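Long-range contact in uncharacterized protein YLR132C (Kluyveromyces marxianus, PDB 6PFQ), which probably acts as a 2H-superfamily phosphodiesterase, an exoribonuclease of the Usb1 type that trims the 3' end of U6 snRNA: residues Tyr105-Leu119 with Asn152-Leu165. Sequence-based numbering, arbitrary orientation.
Sequences YENFDASLQFLAVGL and NLHVSFGVAQNAYL
Tyr105 lays its ring against one face of the His154 imidazole in an offset stack, centroids 4.2 Å apart and planes 26° from parallel. With CG between its backbone N and carbonyl carbon (chi1 64°), the His154 ring lies over Tyr105, and ND1 donates an almost straight bond to Asn152 O (2.8 Å), in the ring plane, fixing the ring's rotation. With an alanine in place of His154, the Tyr105 ring would probably lose its stacking partner and Asn152 O this donor. A water joins Tyr105 OH to Leu153 O. At the end of the type I turn 107-110, Ala110 O takes a bond from Asn162 ND2 (2.9 Å), in both the amide and carbonyl planes; Ser172 also bonds ND2. From Leu112 on, the strands pair antiparallel, and with His154 and Ser156, both UMP-binding in another structure of this protein, 154-161 carries the second His-x-Ser motif of the 2H fold. The Gln113 amide stacks on that of Asn162, planes 17° apart, while NE2 donates to Glu106 OE2 (3.0 Å). Val159 CG2 stands over the centre of the Phe114 ring, 3.6 Å from its centroid, a CH-pi contact. Opposite Leu115, Phe157 and Gly158 form a classic beta bulge; Leu115 O accepts from Phe157 N (2.7 Å) and, weakly, from Gly158 N. Ala116 CB abuts His154 CD2 (3.5 Å), whereas Val117 CG2 meets Phe157 CE2. Leu119 N donates to Leu153 O, and Leu119 CD1 packs against Val155 CG2.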
loop_
_atom_site.group_PDB
_atom_site.type_symbol
_atom_site.label_atom_id
_atom_site.label_comp_id
_atom_site.label_asym_id
_atom_site.label_seq_id
_atom_site.Cartn_x
_atom_site.Cartn_y
_atom_site.Cartn_z
ATOM N N TYR A 105 -5.886 -3.310 6.484
ATOM C CA TYR A 105 -4.732 -4.221 6.509
ATOM C C TYR A 105 -3.851 -3.921 7.714
ATOM O O TYR A 105 -3.541 -2.769 7.966
ATOM C CB TYR A 105 -3.872 -4.062 5.259
ATOM C CG TYR A 105 -4.486 -4.643 3.988
ATOM C CD1 TYR A 105 -4.525 -6.013 3.783
ATOM C CD2 TYR A 105 -5.022 -3.808 3.002
ATOM C CE1 TYR A 105 -5.064 -6.564 2.600
ATOM C CE2 TYR A 105 -5.558 -4.346 1.825
ATOM C CZ TYR A 105 -5.585 -5.705 1.642
ATOM O OH TYR A 105 -6.109 -6.227 0.494
ATOM N N GLU A 106 -3.373 -4.966 8.393
ATOM C CA GLU A 106 -2.443 -4.808 9.508
ATOM C C GLU A 106 -1.001 -4.910 9.029
ATOM O O GLU A 106 -0.703 -5.606 8.046
ATOM C CB GLU A 106 -2.706 -5.878 10.547
ATOM C CG GLU A 106 -3.954 -5.626 11.281
ATOM C CD GLU A 106 -4.115 -6.584 12.426
ATOM O OE1 GLU A 106 -3.868 -7.789 12.224
ATOM O OE2 GLU A 106 -4.482 -6.125 13.518
ATOM N N ASN A 107 -0.103 -4.199 9.715
ATOM C CA ASN A 107 1.320 -4.358 9.438
ATOM C C ASN A 107 1.840 -5.616 10.142
ATOM O O ASN A 107 1.073 -6.371 10.749
ATOM C CB ASN A 107 2.110 -3.108 9.820
ATOM C CG ASN A 107 2.082 -2.827 11.326
ATOM O OD1 ASN A 107 1.237 -3.334 12.037
ATOM N ND2 ASN A 107 3.036 -2.015 11.801
ATOM N N PHE A 108 3.174 -5.821 10.115
ATOM C CA PHE A 108 3.740 -7.136 10.459
ATOM C C PHE A 108 3.523 -7.520 11.924
ATOM O O PHE A 108 3.433 -8.710 12.240
ATOM C CB PHE A 108 5.236 -7.137 10.151
ATOM C CG PHE A 108 6.041 -6.435 11.211
ATOM C CD1 PHE A 108 5.999 -5.047 11.331
ATOM C CD2 PHE A 108 6.826 -7.161 12.100
ATOM C CE1 PHE A 108 6.733 -4.391 12.331
ATOM C CE2 PHE A 108 7.546 -6.521 13.095
ATOM C CZ PHE A 108 7.517 -5.138 13.211
ATOM N N ASP A 109 3.446 -6.550 12.844
ATOM C CA ASP A 109 3.293 -6.830 14.269
ATOM C C ASP A 109 1.910 -6.448 14.766
ATOM O O ASP A 109 1.657 -6.469 15.979
ATOM C CB ASP A 109 4.364 -6.116 15.094
ATOM C CG ASP A 109 4.270 -4.602 15.015
ATOM O OD1 ASP A 109 3.463 -4.075 14.211
ATOM O OD2 ASP A 109 5.022 -3.929 15.751
ATOM N N ALA A 110 1.001 -6.147 13.841
ATOM C CA ALA A 110 -0.378 -5.732 14.111
ATOM C C ALA A 110 -0.447 -4.447 14.953
ATOM O O ALA A 110 -1.490 -4.129 15.551
ATOM C CB ALA A 110 -1.206 -6.857 14.754
ATOM N N SER A 111 0.616 -3.652 14.967
ATOM C CA SER A 111 0.541 -2.420 15.747
ATOM C C SER A 111 -0.228 -1.321 15.010
ATOM O O SER A 111 -0.742 -0.400 15.668
ATOM C CB SER A 111 1.935 -1.896 16.082
ATOM O OG SER A 111 2.709 -1.741 14.905
ATOM N N LEU A 112 -0.282 -1.389 13.674
ATOM C CA LEU A 112 -0.919 -0.352 12.874
ATOM C C LEU A 112 -1.956 -0.983 11.971
ATOM O O LEU A 112 -1.754 -2.098 11.471
ATOM C CB LEU A 112 0.103 0.396 12.025
ATOM C CG LEU A 112 1.197 1.159 12.801
ATOM C CD1 LEU A 112 2.266 1.734 11.833
ATOM C CD2 LEU A 112 0.557 2.265 13.618
ATOM N N GLN A 113 -3.057 -0.260 11.749
ATOM C CA GLN A 113 -4.144 -0.758 10.914
ATOM C C GLN A 113 -4.365 0.260 9.808
ATOM O O GLN A 113 -4.691 1.410 10.088
ATOM C CB GLN A 113 -5.411 -0.991 11.767
ATOM C CG GLN A 113 -5.100 -2.140 12.770
ATOM C CD GLN A 113 -6.236 -2.499 13.701
ATOM O OE1 GLN A 113 -7.092 -1.667 13.991
ATOM N NE2 GLN A 113 -6.210 -3.751 14.234
ATOM N N PHE A 114 -4.142 -0.157 8.563
ATOM C CA PHE A 114 -4.146 0.732 7.415
ATOM C C PHE A 114 -5.485 0.691 6.714
ATOM O O PHE A 114 -5.937 -0.384 6.320
ATOM C CB PHE A 114 -3.062 0.290 6.438
ATOM C CG PHE A 114 -1.664 0.635 6.911
ATOM C CD1 PHE A 114 -1.010 -0.194 7.819
ATOM C CD2 PHE A 114 -1.022 1.766 6.444
ATOM C CE1 PHE A 114 0.284 0.133 8.288
ATOM C CE2 PHE A 114 0.274 2.069 6.875
ATOM C CZ PHE A 114 0.904 1.240 7.800
ATOM N N LEU A 115 -6.077 1.864 6.512
ATOM C CA LEU A 115 -7.323 1.995 5.767
ATOM C C LEU A 115 -6.969 2.132 4.290
ATOM O O LEU A 115 -6.242 3.060 3.919
ATOM C CB LEU A 115 -8.066 3.247 6.260
ATOM C CG LEU A 115 -9.417 3.496 5.586
ATOM C CD1 LEU A 115 -10.448 2.445 6.036
ATOM C CD2 LEU A 115 -9.915 4.935 5.907
ATOM N N ALA A 116 -7.488 1.230 3.453
ATOM C CA ALA A 116 -7.022 1.037 2.091
ATOM C C ALA A 116 -8.217 0.820 1.168
ATOM O O ALA A 116 -9.338 0.510 1.610
ATOM C CB ALA A 116 -6.045 -0.177 2.011
ATOM N N VAL A 117 -7.953 0.940 -0.137
ATOM C CA VAL A 117 -8.888 0.495 -1.178
ATOM C C VAL A 117 -8.121 -0.385 -2.154
ATOM O O VAL A 117 -6.956 -0.113 -2.466
ATOM C CB VAL A 117 -9.539 1.701 -1.911
ATOM C CG1 VAL A 117 -10.667 1.183 -2.882
ATOM C CG2 VAL A 117 -10.097 2.717 -0.850
ATOM N N GLY A 118 -8.744 -1.487 -2.585
ATOM C CA GLY A 118 -8.078 -2.380 -3.518
ATOM C C GLY A 118 -7.943 -1.804 -4.924
ATOM O O GLY A 118 -8.726 -0.968 -5.381
ATOM N N LEU A 119 -6.935 -2.284 -5.654
ATOM C CA LEU A 119 -6.800 -1.828 -7.039
ATOM C C LEU A 119 -7.907 -2.388 -7.927
ATOM O O LEU A 119 -8.400 -3.508 -7.722
ATOM C CB LEU A 119 -5.459 -2.266 -7.622
ATOM C CG LEU A 119 -4.386 -1.140 -7.613
ATOM C CD1 LEU A 119 -4.100 -0.681 -6.152
ATOM C CD2 LEU A 119 -3.091 -1.617 -8.276
ATOM N N ASN A 152 -4.263 -8.995 -3.213
ATOM C CA ASN A 152 -4.340 -7.961 -2.184
ATOM C C ASN A 152 -3.691 -6.646 -2.594
ATOM O O ASN A 152 -3.465 -5.808 -1.729
ATOM C CB ASN A 152 -3.755 -8.430 -0.836
ATOM C CG ASN A 152 -2.284 -8.908 -0.948
ATOM O OD1 ASN A 152 -1.488 -8.382 -1.754
ATOM N ND2 ASN A 152 -1.927 -9.903 -0.124
ATOM N N LEU A 153 -3.460 -6.405 -3.887
ATOM C CA LEU A 153 -2.943 -5.096 -4.289
ATOM C C LEU A 153 -3.874 -4.002 -3.812
ATOM O O LEU A 153 -5.081 -4.105 -4.008
ATOM C CB LEU A 153 -2.808 -4.988 -5.808
ATOM C CG LEU A 153 -1.700 -5.888 -6.396
ATOM C CD1 LEU A 153 -1.833 -5.845 -7.951
ATOM C CD2 LEU A 153 -0.320 -5.386 -5.914
ATOM N N HIS A 154 -3.313 -2.942 -3.220
ATOM C CA HIS A 154 -4.152 -1.880 -2.663
ATOM C C HIS A 154 -3.359 -0.581 -2.564
ATOM O O HIS A 154 -2.138 -0.568 -2.686
ATOM C CB HIS A 154 -4.664 -2.271 -1.272
ATOM C CG HIS A 154 -3.564 -2.433 -0.260
ATOM N ND1 HIS A 154 -2.804 -3.585 -0.156
ATOM C CD2 HIS A 154 -3.104 -1.585 0.698
ATOM C CE1 HIS A 154 -1.934 -3.449 0.840
ATOM N NE2 HIS A 154 -2.083 -2.240 1.357
ATOM N N VAL A 155 -4.081 0.526 -2.332
ATOM C CA VAL A 155 -3.474 1.777 -1.869
ATOM C C VAL A 155 -3.988 2.056 -0.472
ATOM O O VAL A 155 -5.203 2.092 -0.270
ATOM C CB VAL A 155 -3.837 2.959 -2.781
ATOM C CG1 VAL A 155 -3.310 4.309 -2.148
ATOM C CG2 VAL A 155 -3.331 2.692 -4.216
ATOM N N SER A 156 -3.070 2.302 0.485
ATOM C CA SER A 156 -3.472 2.728 1.814
ATOM C C SER A 156 -3.563 4.250 1.884
ATOM O O SER A 156 -2.700 4.974 1.354
ATOM C CB SER A 156 -2.495 2.226 2.877
ATOM O OG SER A 156 -2.645 0.818 3.012
ATOM N N PHE A 157 -4.615 4.733 2.548
ATOM C CA PHE A 157 -4.866 6.172 2.645
ATOM C C PHE A 157 -4.709 6.725 4.056
ATOM O O PHE A 157 -4.483 7.929 4.218
ATOM C CB PHE A 157 -6.278 6.500 2.132
ATOM C CG PHE A 157 -6.432 6.240 0.654
ATOM C CD1 PHE A 157 -5.999 7.176 -0.267
ATOM C CD2 PHE A 157 -6.969 5.036 0.200
ATOM C CE1 PHE A 157 -6.124 6.949 -1.641
ATOM C CE2 PHE A 157 -7.081 4.799 -1.164
ATOM C CZ PHE A 157 -6.637 5.741 -2.088
ATOM N N GLY A 158 -4.881 5.887 5.068
ATOM C CA GLY A 158 -4.782 6.351 6.439
ATOM C C GLY A 158 -4.261 5.230 7.295
ATOM O O GLY A 158 -4.267 4.072 6.878
ATOM N N VAL A 159 -3.808 5.570 8.504
ATOM C CA VAL A 159 -3.262 4.526 9.371
ATOM C C VAL A 159 -3.657 4.839 10.802
ATOM O O VAL A 159 -3.505 5.977 11.255
ATOM C CB VAL A 159 -1.733 4.396 9.198
ATOM C CG1 VAL A 159 -1.016 5.695 9.556
ATOM C CG2 VAL A 159 -1.208 3.179 10.029
ATOM N N ALA A 160 -4.190 3.844 11.496
ATOM C CA ALA A 160 -4.596 3.974 12.896
ATOM C C ALA A 160 -3.767 3.027 13.762
ATOM O O ALA A 160 -3.274 1.996 13.283
ATOM C CB ALA A 160 -6.074 3.641 13.076
ATOM N N GLN A 161 -3.621 3.377 15.042
ATOM C CA GLN A 161 -2.986 2.479 16.000
ATOM C C GLN A 161 -3.962 1.392 16.406
ATOM O O GLN A 161 -5.161 1.633 16.576
ATOM C CB GLN A 161 -2.541 3.257 17.249
ATOM C CG GLN A 161 -1.459 4.272 16.916
ATOM C CD GLN A 161 -0.993 5.082 18.127
ATOM O OE1 GLN A 161 0.201 5.133 18.411
ATOM N NE2 GLN A 161 -1.922 5.724 18.814
ATOM N N ASN A 162 -3.453 0.183 16.556
ATOM C CA ASN A 162 -4.291 -0.904 17.063
ATOM C C ASN A 162 -4.392 -0.766 18.582
ATOM O O ASN A 162 -3.435 -1.083 19.302
ATOM C CB ASN A 162 -3.705 -2.253 16.657
ATOM C CG ASN A 162 -4.508 -3.436 17.194
ATOM O OD1 ASN A 162 -5.602 -3.265 17.776
ATOM N ND2 ASN A 162 -3.977 -4.651 16.973
ATOM N N ALA A 163 -5.550 -0.314 19.078
ATOM C CA ALA A 163 -5.713 -0.178 20.528
ATOM C C ALA A 163 -5.656 -1.520 21.246
ATOM O O ALA A 163 -5.372 -1.559 22.451
ATOM C CB ALA A 163 -7.042 0.498 20.870
ATOM N N TYR A 164 -5.831 -2.625 20.532
ATOM C CA TYR A 164 -5.943 -3.935 21.172
ATOM C C TYR A 164 -4.686 -4.756 20.988
ATOM O O TYR A 164 -4.712 -5.969 21.201
ATOM C CB TYR A 164 -7.177 -4.684 20.639
ATOM C CG TYR A 164 -8.384 -3.820 20.869
ATOM C CD1 TYR A 164 -9.079 -3.883 22.066
ATOM C CD2 TYR A 164 -8.803 -2.901 19.899
ATOM C CE1 TYR A 164 -10.169 -3.048 22.298
ATOM C CE2 TYR A 164 -9.890 -2.070 20.122
ATOM C CZ TYR A 164 -10.568 -2.159 21.322
ATOM O OH TYR A 164 -11.648 -1.351 21.541
ATOM N N LEU A 165 -3.591 -4.098 20.598
ATOM C CA LEU A 165 -2.332 -4.755 20.271
ATOM C C LEU A 165 -1.876 -5.736 21.345
ATOM O O LEU A 165 -1.347 -6.811 21.030
ATOM C CB LEU A 165 -1.239 -3.694 20.075
ATOM C CG LEU A 165 0.175 -4.243 19.882
ATOM C CD1 LEU A 165 0.211 -5.116 18.615
ATOM C CD2 LEU A 165 1.139 -3.085 19.738
HETATM O O HOH W 1 -6.774 -5.383 -1.991
HETATM O O HOH W 2 -7.410 0.943 14.678
HETATM O O HOH W 3 -7.760 -4.571 16.554
#